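Local coordinates for basic blue protein (Cucumis sativus, PDB 2CBP) that binds a single type 1 copper ion in a phytocyanin fold and probably serves as an electron carrier, at residues K22-G27 against I91-L96; L30-N35 against D66-P71; V41-Q46 against S75-N80. All blocks are in the same frame, centred on the assembly; numbering follows the deposited sequence. Where two conformers were deposited one is given.

Interaction 1. Residues K22-G27 against I91-L96; sequences KRFRAG and IAVNAL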
loop_
_atom_site.group_PDB
_atom_site.type_symbol
_atom_site.label_atom_id
_atom_site.label_comp_id
_atom_site.label_asym_id
_atom_site.label_seq_id
_atom_site.Cartn_x
_atom_site.Cartn_y
_atom_site.Cartn_z
ATOM N N LYS A 22 -12.189 -7.116 -3.708
ATOM C CA LYS A 22 -11.869 -7.702 -2.374
ATOM C C LYS A 22 -12.656 -6.947 -1.331
ATOM O O LYS A 22 -12.913 -5.742 -1.465
ATOM C CB LYS A 22 -10.386 -7.716 -2.126
ATOM C CG LYS A 22 -9.698 -8.435 -3.336
ATOM C CD LYS A 22 -8.246 -8.684 -3.002
ATOM C CE LYS A 22 -7.534 -9.533 -4.009
ATOM N NZ LYS A 22 -7.615 -8.990 -5.378
ATOM N N ARG A 23 -13.052 -7.673 -0.317
ATOM C CA ARG A 23 -13.835 -7.106 0.806
ATOM C C ARG A 23 -12.996 -7.275 2.060
ATOM O O ARG A 23 -12.802 -8.410 2.538
ATOM C CB ARG A 23 -15.212 -7.753 0.920
ATOM N N PHE A 24 -12.510 -6.139 2.538
ATOM C CA PHE A 24 -11.657 -6.133 3.733
ATOM C C PHE A 24 -12.458 -5.824 4.994
ATOM O O PHE A 24 -13.486 -5.138 4.965
ATOM C CB PHE A 24 -10.459 -5.171 3.544
ATOM C CG PHE A 24 -9.642 -5.420 2.296
ATOM C CD1 PHE A 24 -8.672 -6.432 2.281
ATOM C CD2 PHE A 24 -9.839 -4.666 1.154
ATOM C CE1 PHE A 24 -7.932 -6.685 1.123
ATOM C CE2 PHE A 24 -9.090 -4.888 -0.013
ATOM C CZ PHE A 24 -8.141 -5.902 -0.020
ATOM N N ARG A 25 -11.940 -6.335 6.090
ATOM C CA ARG A 25 -12.507 -6.146 7.420
ATOM C C ARG A 25 -11.437 -5.535 8.324
ATOM O O ARG A 25 -10.244 -5.800 8.120
ATOM C CB ARG A 25 -12.988 -7.424 8.077
ATOM C CG ARG A 25 -14.370 -7.896 7.706
ATOM C CD ARG A 25 -14.729 -9.117 8.478
ATOM N NE ARG A 25 -14.695 -9.032 9.909
ATOM C CZ ARG A 25 -13.798 -9.332 10.833
ATOM N NH1 ARG A 25 -12.593 -9.841 10.567
ATOM N NH2 ARG A 25 -14.088 -9.135 12.138
ATOM N N ALA A 26 -11.915 -4.752 9.277
ATOM C CA ALA A 26 -10.965 -4.136 10.239
ATOM C C ALA A 26 -10.232 -5.337 10.873
ATOM O O ALA A 26 -10.883 -6.362 11.178
ATOM C CB ALA A 26 -11.681 -3.327 11.274
ATOM N N GLY A 27 -8.931 -5.180 11.036
ATOM C CA GLY A 27 -8.126 -6.235 11.635
ATOM C C GLY A 27 -7.446 -7.131 10.622
ATOM O O GLY A 27 -6.510 -7.861 11.009
ATOM N N ILE A 91 -2.167 1.800 -3.598
ATOM C CA ILE A 91 -3.430 1.085 -3.405
ATOM C C ILE A 91 -4.268 1.825 -2.367
ATOM O O ILE A 91 -3.794 2.458 -1.419
ATOM C CB ILE A 91 -3.349 -0.381 -3.010
ATOM C CG1 ILE A 91 -2.521 -0.532 -1.752
ATOM C CG2 ILE A 91 -2.825 -1.246 -4.150
ATOM C CD1 ILE A 91 -2.461 -1.908 -1.079
ATOM N N ALA A 92 -5.577 1.666 -2.598
ATOM C CA ALA A 92 -6.564 2.252 -1.671
ATOM C C ALA A 92 -7.484 1.067 -1.257
ATOM O O ALA A 92 -7.923 0.325 -2.117
ATOM C CB ALA A 92 -7.317 3.401 -2.259
ATOM N N VAL A 93 -7.714 1.000 0.059
ATOM C CA VAL A 93 -8.592 -0.062 0.589
ATOM C C VAL A 93 -9.566 0.537 1.609
ATOM O O VAL A 93 -9.308 1.590 2.216
ATOM C CB VAL A 93 -7.755 -1.215 1.165
ATOM C CG1 VAL A 93 -6.639 -1.687 0.239
ATOM C CG2 VAL A 93 -7.180 -0.892 2.532
ATOM N N ASN A 94 -10.658 -0.183 1.780
ATOM C CA ASN A 94 -11.693 0.197 2.769
ATOM C C ASN A 94 -11.957 -1.060 3.631
ATOM O O ASN A 94 -12.279 -2.093 3.036
ATOM C CB ASN A 94 -12.976 0.725 2.159
ATOM C CG ASN A 94 -13.921 1.205 3.286
ATOM O OD1 ASN A 94 -13.556 2.082 4.063
ATOM N ND2 ASN A 94 -15.115 0.631 3.318
ATOM N N ALA A 95 -11.805 -0.861 4.928
ATOM C CA ALA A 95 -12.042 -1.980 5.852
ATOM C C ALA A 95 -13.356 -1.741 6.604
ATOM O O ALA A 95 -13.536 -0.690 7.231
ATOM C CB ALA A 95 -10.875 -2.170 6.788
ATOM N N LEU A 96 -14.212 -2.756 6.489
ATOM C CA LEU A 96 -15.525 -2.683 7.168
ATOM C C LEU A 96 -15.370 -3.157 8.613
ATOM O O LEU A 96 -16.261 -2.747 9.384
ATOM C CB LEU A 96 -16.533 -3.458 6.364
ATOM C CG LEU A 96 -16.931 -2.846 5.021
ATOM C CD1 LEU A 96 -17.815 -3.801 4.291
ATOM C CD2 LEU A 96 -17.613 -1.500 5.212
ATOM O OXT LEU A 96 -14.424 -3.882 8.972
HETATM O O HOH W 1 -13.673 -3.567 1.485
#
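Phe24 reaches across to Val93 with CD2 and CE2 of its ring, and the two side chains cross at about a right angle. CG of Phe24 stands anti to the carbonyl carbon (chi1 -54°), which sets the ring beside the backbone N and brings CD2 to 4.0 Å from CB of Val93, while CE2 meets the CG1 branch of the valine. Carbonyl O of Asn94 lies near the ring plane at its edge, and it approaches Phe24 CB at 3.6 Å. The ring is further packed by Tyr3, edge-to-face, and by Leu30 and Leu70, so Phe24 belongs to the hydrophobic interior although its backbone runs in a loop.

One residue further on, the methyl of Ala95 sits against the peptide between Arg25 and Ala26, with CB 3.7 Å from Ala26 N. The backbone closes the contact around it. Leu96 N gives Phe24 O an almost straight bond of 2.9 Å (178° at the hydrogen), arriving from above the carbonyl plane, 38° out of it. Ala26 N then donates to the terminal oxygen OXT of Leu96 at 2.7 Å. Where the backbones stand further apart, water 1 joins them: it accepts from Phe24 N and donates to Asn94 O at 2.6 Å.

The C-terminus is thus fastened to the loop 22-27 by main-chain polar groups, while Phe24 and Val93 supply the apolar side of the contact. The negative charge of the carboxylate would probably strengthen the short bond from Ala26 N, a grip that depends on the chain ending at Leu96.

Interaction 2. Residues L30-N35 against D66-P71; sequences LLFNYN and DQIKLP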
loop_
_atom_site.group_PDB
_atom_site.type_symbol
_atom_site.label_atom_id
_atom_site.label_comp_id
_atom_site.label_asym_id
_atom_site.label_seq_id
_atom_site.Cartn_x
_atom_site.Cartn_y
_atom_site.Cartn_z
ATOM N N LEU A 30 -2.462 -6.804 5.544
ATOM C CA LEU A 30 -1.951 -6.677 4.185
ATOM C C LEU A 30 -0.442 -7.017 4.323
ATOM O O LEU A 30 0.210 -6.444 5.204
ATOM C CB LEU A 30 -2.092 -5.319 3.553
ATOM C CG LEU A 30 -3.497 -4.773 3.340
ATOM C CD1 LEU A 30 -3.421 -3.561 2.454
ATOM C CD2 LEU A 30 -4.415 -5.812 2.778
ATOM N N LEU A 31 -0.026 -7.928 3.493
ATOM C CA LEU A 31 1.388 -8.371 3.466
ATOM C C LEU A 31 2.030 -7.873 2.170
ATOM O O LEU A 31 1.600 -8.222 1.074
ATOM C CB LEU A 31 1.455 -9.873 3.597
ATOM C CG LEU A 31 2.821 -10.499 3.870
ATOM C CD1 LEU A 31 2.595 -11.776 4.638
ATOM C CD2 LEU A 31 3.610 -10.739 2.610
ATOM N N PHE A 32 3.069 -7.071 2.353
ATOM C CA PHE A 32 3.820 -6.439 1.277
ATOM C C PHE A 32 5.214 -7.047 1.116
ATOM O O PHE A 32 6.032 -6.899 2.029
ATOM C CB PHE A 32 3.981 -4.925 1.565
ATOM C CG PHE A 32 2.731 -4.092 1.603
ATOM C CD1 PHE A 32 1.941 -4.033 2.738
ATOM C CD2 PHE A 32 2.359 -3.340 0.476
ATOM C CE1 PHE A 32 0.774 -3.268 2.771
ATOM C CE2 PHE A 32 1.204 -2.552 0.490
ATOM C CZ PHE A 32 0.424 -2.522 1.652
ATOM N N ASN A 33 5.402 -7.649 -0.046
ATOM C CA ASN A 33 6.680 -8.271 -0.405
ATOM C C ASN A 33 7.386 -7.467 -1.506
ATOM O O ASN A 33 6.773 -7.285 -2.582
ATOM C CB ASN A 33 6.500 -9.697 -0.924
ATOM C CG ASN A 33 6.007 -10.703 0.092
ATOM O OD1 ASN A 33 6.500 -10.769 1.222
ATOM N ND2 ASN A 33 5.056 -11.492 -0.356
ATOM N N TYR A 34 8.628 -7.111 -1.225
ATOM C CA TYR A 34 9.428 -6.361 -2.209
ATOM C C TYR A 34 10.881 -6.251 -1.787
ATOM O O TYR A 34 11.260 -6.575 -0.639
ATOM C CB TYR A 34 8.814 -4.904 -2.333
ATOM C CG TYR A 34 8.845 -4.267 -0.979
ATOM C CD1 TYR A 34 7.846 -4.507 -0.018
ATOM C CD2 TYR A 34 9.905 -3.410 -0.606
ATOM C CE1 TYR A 34 7.901 -3.958 1.226
ATOM C CE2 TYR A 34 9.957 -2.856 0.655
ATOM C CZ TYR A 34 8.953 -3.120 1.584
ATOM O OH TYR A 34 9.093 -2.538 2.818
ATOM N N ASN A 35 11.668 -5.736 -2.720
ATOM C CA ASN A 35 13.107 -5.465 -2.517
ATOM C C ASN A 35 13.240 -4.061 -1.942
ATOM O O ASN A 35 13.054 -3.130 -2.731
ATOM C CB ASN A 35 13.805 -5.539 -3.878
ATOM C CG ASN A 35 15.316 -5.327 -3.731
ATOM O OD1 ASN A 35 15.794 -4.734 -2.755
ATOM N ND2 ASN A 35 16.056 -5.839 -4.710
ATOM N N ASP A 66 6.491 -6.538 4.953
ATOM C CA ASP A 66 5.686 -5.856 5.958
ATOM C C ASP A 66 4.277 -6.441 6.069
ATOM O O ASP A 66 3.649 -6.751 5.074
ATOM C CB ASP A 66 5.574 -4.351 5.696
ATOM C CG ASP A 66 6.913 -3.741 5.321
ATOM O OD1 ASP A 66 7.794 -3.867 6.240
ATOM O OD2 ASP A 66 7.054 -3.193 4.252
ATOM N N GLN A 67 3.859 -6.549 7.332
ATOM C CA GLN A 67 2.521 -7.049 7.694
ATOM C C GLN A 67 1.785 -5.871 8.344
ATOM O O GLN A 67 2.111 -5.520 9.479
ATOM C CB GLN A 67 2.579 -8.245 8.621
ATOM C CG GLN A 67 3.071 -9.505 7.945
ATOM C CD GLN A 67 2.694 -10.786 8.655
ATOM O OE1 GLN A 67 1.522 -11.174 8.736
ATOM N NE2 GLN A 67 3.724 -11.463 9.156
ATOM N N ILE A 68 0.877 -5.284 7.599
ATOM C CA ILE A 68 0.098 -4.123 8.066
ATOM C C ILE A 68 -1.358 -4.456 8.328
ATOM O O ILE A 68 -2.143 -4.904 7.509
ATOM C CB ILE A 68 0.258 -2.935 7.096
ATOM C CG1 ILE A 68 1.756 -2.677 6.961
ATOM C CG2 ILE A 68 -0.464 -1.735 7.650
ATOM C CD1 ILE A 68 2.218 -1.678 5.928
ATOM N N LYS A 69 -1.725 -4.241 9.600
ATOM C CA LYS A 69 -3.075 -4.524 10.101
ATOM C C LYS A 69 -3.930 -3.299 9.760
ATOM O O LYS A 69 -3.535 -2.159 10.012
ATOM C CB LYS A 69 -3.106 -4.816 11.579
ATOM C CG LYS A 69 -4.266 -5.642 12.117
ATOM C CD LYS A 69 -4.231 -5.668 13.650
ATOM C CE LYS A 69 -5.307 -6.571 14.220
ATOM N NZ LYS A 69 -6.642 -6.223 13.676
ATOM N N LEU A 70 -5.078 -3.600 9.185
ATOM C CA LEU A 70 -5.977 -2.521 8.793
ATOM C C LEU A 70 -6.940 -2.065 9.876
ATOM O O LEU A 70 -7.667 -2.863 10.491
ATOM C CB LEU A 70 -6.809 -3.054 7.630
ATOM C CG LEU A 70 -6.114 -3.339 6.312
ATOM C CD1 LEU A 70 -7.157 -3.791 5.318
ATOM C CD2 LEU A 70 -5.360 -2.135 5.797
ATOM N N PRO A 71 -6.958 -0.758 10.060
ATOM C CA PRO A 71 -7.904 -0.109 10.984
ATOM C C PRO A 71 -9.248 -0.061 10.244
ATOM O O PRO A 71 -9.336 -0.283 8.989
ATOM C CB PRO A 71 -7.284 1.248 11.205
ATOM C CG PRO A 71 -6.582 1.601 9.904
ATOM C CD PRO A 71 -6.144 0.256 9.347
#
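Tyr34 OH gives a hydrogen bond of 2.6 Å to Asp66 OD2, and the tyrosine side chain can be followed out to that point. Its CB hangs on the coil just past strand 30-33, and CG lies between the backbone N and the carbonyl carbon (chi1 58°), which swings the ring back toward the neighbouring strand. The ring's edge faces the carboxylate: CE1 of Tyr34 comes to 3.2 Å from OD2 of Asp66, CZ is almost as near, and OD2 lies in the ring plane. At the tip, OH uses the syn lone pair of OD2, with ring and carboxylate planes turned 45° apart. The other carboxylate oxygen, OD1, is hydrogen-bonded to Ser63, so this buried aspartate is held at both oxygens. An alanine in place of Tyr34 would probably leave OD2 without its hydroxyl donor and the carboxylate freer to turn.

Behind this pair the backbones run antiparallel. Leu30 with Ile68 and Phe32 with Asp66 are hydrogen-bonded pairs; Phe32 N to Asp66 O measures 2.8 Å, whereas the return bond from Asp66 N to Phe32 O is more bent (134°). On the buried face Ile68 CD1 touches Phe32 CE1 at 3.8 Å, and Leu30 CG meets Leu70 CD2 at 4.1 Å. On the reverse face Leu31 and Gln67 lie side by side.

Phe32 and Ile68 both pack on Val41 of strand 41-44, and Ile68 also on Phe77 of strand 73-78, while Tyr34 touches the copper ligand His39. This is the sheet-on-sheet packing of the cupredoxin beta-sandwich, with its copper site at one end.

Interaction 3. Residues V41-Q46 against S75-N80; sequences VVVVNQ and SYFICN. With CU (copper (II) ion), chain B.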
loop_
_atom_site.group_PDB
_atom_site.type_symbol
_atom_site.label_atom_id
_atom_site.label_comp_id
_atom_site.label_asym_id
_atom_site.label_seq_id
_atom_site.Cartn_x
_atom_site.Cartn_y
_atom_site.Cartn_z
ATOM N N VAL A 41 6.934 1.146 1.499
ATOM C CA VAL A 41 5.470 1.203 1.728
ATOM C C VAL A 41 5.282 2.444 2.606
ATOM O O VAL A 41 5.906 2.537 3.693
ATOM C CB VAL A 41 4.922 -0.093 2.365
ATOM C CG1 VAL A 41 3.429 0.012 2.677
ATOM C CG2 VAL A 41 5.231 -1.330 1.547
ATOM N N VAL A 42 4.449 3.355 2.152
ATOM C CA VAL A 42 4.178 4.598 2.877
ATOM C C VAL A 42 2.663 4.718 3.094
ATOM O O VAL A 42 1.888 4.572 2.127
ATOM C CB VAL A 42 4.789 5.806 2.115
ATOM C CG1 VAL A 42 4.708 7.125 2.865
ATOM C CG2 VAL A 42 6.207 5.542 1.620
ATOM N N VAL A 43 2.321 4.980 4.321
ATOM C CA VAL A 43 0.925 5.143 4.752
ATOM C C VAL A 43 0.563 6.631 4.701
ATOM O O VAL A 43 1.052 7.435 5.514
ATOM C CB VAL A 43 0.730 4.558 6.167
ATOM C CG1 VAL A 43 -0.763 4.577 6.523
ATOM C CG2 VAL A 43 1.321 3.183 6.297
ATOM N N VAL A 44 -0.306 6.924 3.741
ATOM C CA VAL A 44 -0.741 8.326 3.521
ATOM C C VAL A 44 -2.244 8.501 3.665
ATOM O O VAL A 44 -2.964 7.564 3.994
ATOM C CB VAL A 44 -0.229 8.750 2.111
ATOM C CG1 VAL A 44 1.281 8.696 1.992
ATOM C CG2 VAL A 44 -0.887 7.948 0.998
ATOM N N ASN A 45 -2.661 9.728 3.365
ATOM C CA ASN A 45 -4.111 10.074 3.403
ATOM C C ASN A 45 -4.603 10.094 1.981
ATOM O O ASN A 45 -3.842 9.925 0.984
ATOM C CB ASN A 45 -4.288 11.366 4.213
ATOM C CG ASN A 45 -3.545 12.546 3.607
ATOM O OD1 ASN A 45 -2.975 12.485 2.515
ATOM N ND2 ASN A 45 -3.594 13.659 4.338
ATOM N N GLN A 46 -5.925 10.306 1.811
ATOM C CA GLN A 46 -6.513 10.313 0.456
ATOM C C GLN A 46 -5.851 11.310 -0.478
ATOM O O GLN A 46 -5.584 11.031 -1.665
ATOM C CB GLN A 46 -8.033 10.491 0.547
ATOM C CG GLN A 46 -8.666 10.359 -0.848
ATOM C CD GLN A 46 -10.177 10.351 -0.793
ATOM O OE1 GLN A 46 -10.781 10.848 0.168
ATOM N NE2 GLN A 46 -10.791 9.798 -1.843
ATOM N N SER A 75 -7.772 3.226 4.109
ATOM C CA SER A 75 -6.314 3.193 4.214
ATOM C C SER A 75 -5.765 3.373 2.787
ATOM O O SER A 75 -6.329 2.802 1.850
ATOM C CB SER A 75 -5.717 1.949 4.844
ATOM O OG SER A 75 -6.038 1.919 6.225
ATOM N N TYR A 76 -4.707 4.152 2.695
ATOM C CA TYR A 76 -4.008 4.486 1.462
ATOM C C TYR A 76 -2.501 4.239 1.637
ATOM O O TYR A 76 -1.903 4.657 2.636
ATOM C CB TYR A 76 -4.288 5.965 1.108
ATOM C CG TYR A 76 -5.768 6.283 0.930
ATOM C CD1 TYR A 76 -6.398 6.051 -0.298
ATOM C CD2 TYR A 76 -6.513 6.810 1.975
ATOM C CE1 TYR A 76 -7.752 6.328 -0.478
ATOM C CE2 TYR A 76 -7.876 7.105 1.812
ATOM C CZ TYR A 76 -8.479 6.870 0.592
ATOM O OH TYR A 76 -9.810 7.170 0.460
ATOM N N PHE A 77 -1.963 3.546 0.651
ATOM C CA PHE A 77 -0.541 3.182 0.621
ATOM C C PHE A 77 0.052 3.536 -0.753
ATOM O O PHE A 77 -0.528 3.308 -1.819
ATOM C CB PHE A 77 -0.282 1.669 0.882
ATOM C CG PHE A 77 -0.976 1.125 2.088
ATOM C CD1 PHE A 77 -2.305 0.666 1.967
ATOM C CD2 PHE A 77 -0.350 1.106 3.317
ATOM C CE1 PHE A 77 -2.985 0.199 3.093
ATOM C CE2 PHE A 77 -1.014 0.634 4.469
ATOM C CZ PHE A 77 -2.337 0.190 4.320
ATOM N N ILE A 78 1.285 4.060 -0.653
ATOM C CA ILE A 78 2.010 4.383 -1.887
ATOM C C ILE A 78 3.487 3.968 -1.684
ATOM O O ILE A 78 3.905 3.717 -0.554
ATOM C CB ILE A 78 1.992 5.861 -2.264
ATOM C CG1 ILE A 78 2.802 6.666 -1.266
ATOM C CG2 ILE A 78 0.591 6.439 -2.372
ATOM C CD1 ILE A 78 2.923 8.170 -1.534
ATOM N N CYS A 79 4.177 3.921 -2.796
ATOM C CA CYS A 79 5.645 3.665 -2.790
ATOM C C CYS A 79 6.159 5.101 -3.109
ATOM O O CYS A 79 5.638 5.612 -4.130
ATOM C CB CYS A 79 6.146 2.651 -3.760
ATOM S SG CYS A 79 7.948 2.691 -3.986
ATOM N N ASN A 80 7.019 5.673 -2.304
ATOM C CA ASN A 80 7.457 7.047 -2.612
ATOM C C ASN A 80 8.818 7.197 -3.272
ATOM O O ASN A 80 9.315 8.355 -3.334
ATOM C CB ASN A 80 7.175 8.038 -1.498
ATOM C CG ASN A 80 8.153 7.992 -0.348
ATOM O OD1 ASN A 80 9.101 7.200 -0.364
ATOM N ND2 ASN A 80 7.886 8.853 0.620
HETATM CU CU CU B . 8.353 1.370 -5.641
HETATM O O HOH W 2 -4.080 5.696 5.401
#
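Gln46, at the start of helix 46-51, lies over the ring of Tyr76. Its alpha carbon sits above one face, 3.8 Å from the Tyr76 centroid, a CH-pi contact 14° off the ring normal. Beyond it the glutamine runs extended along the ring toward the hydroxyl: CB of Gln46 lies 3.6 Å from CZ of Tyr76, and its CD 3.4 Å from the Tyr76 OH. The amide plane is only 17° from the ring plane. The hydroxyl is hydrogen-bonded to Gln74. At the other end of the contact, directly after strand 75-78, Cys79 SG, anti to the backbone N (chi1 166°), binds the copper ion at 2.2 Å, alongside His39, His84 and Met89.

The next contacts are those of the valines. Val44 CG1 meets Ile78 CD1 at 3.9 Å, its CG2 lies against Tyr76 CB, and Val42 CG2 packs on the flat amide of Asn80, with Asn80 CG at 3.7 Å. On the reverse face Val43 CG2 runs beside the Phe77 ring, which Val41 CG1 also touches at CD2.

The backbone sets this register. Val42 and Ile78 form an antiparallel hydrogen-bonded pair, the bond from Val42 N to Ile78 O measuring 2.8 Å, and Val44 N adds a bond to Tyr76 O. Further along, water 2 spans the strands, donating to Val44 O and accepting from Tyr76 N. Asn45 N-caps the helix by bonding Gly48 N, which probably helps place Gln46 over the ring, and Asn40 holds the Asn80 oxygen.

In the four-stranded antiparallel sheet, strand 41-44 lies between 59-61 and 73-78, strand 90-95 borders 73-78 across from it, and helix 46-51 continues from Val44 through Asn45.

In the fold
The three contacts lie 12 to 14 Å apart, centre to centre. Interaction 2 belongs to the three-stranded mixed sheet, interaction 3 to the four-stranded antiparallel one, and interaction 1 ties the latter's edge strand 90-95 to the loop leading into strand 29-33. Along the chain, interactions 2 and 3 alternate segment by segment, and both are nested within the span closed by interaction 1. Leu30 against Phe77 and Phe32 against Val41 join the sheets across the core; Gly27 N to Leu70 O links interactions 1 and 2, and Ile91 N to Phe77 O links 1 and 3. Interaction 3 supplies the copper ligand Cys79, interaction 2 comes near the site through Tyr34, and interaction 1 lies away from it.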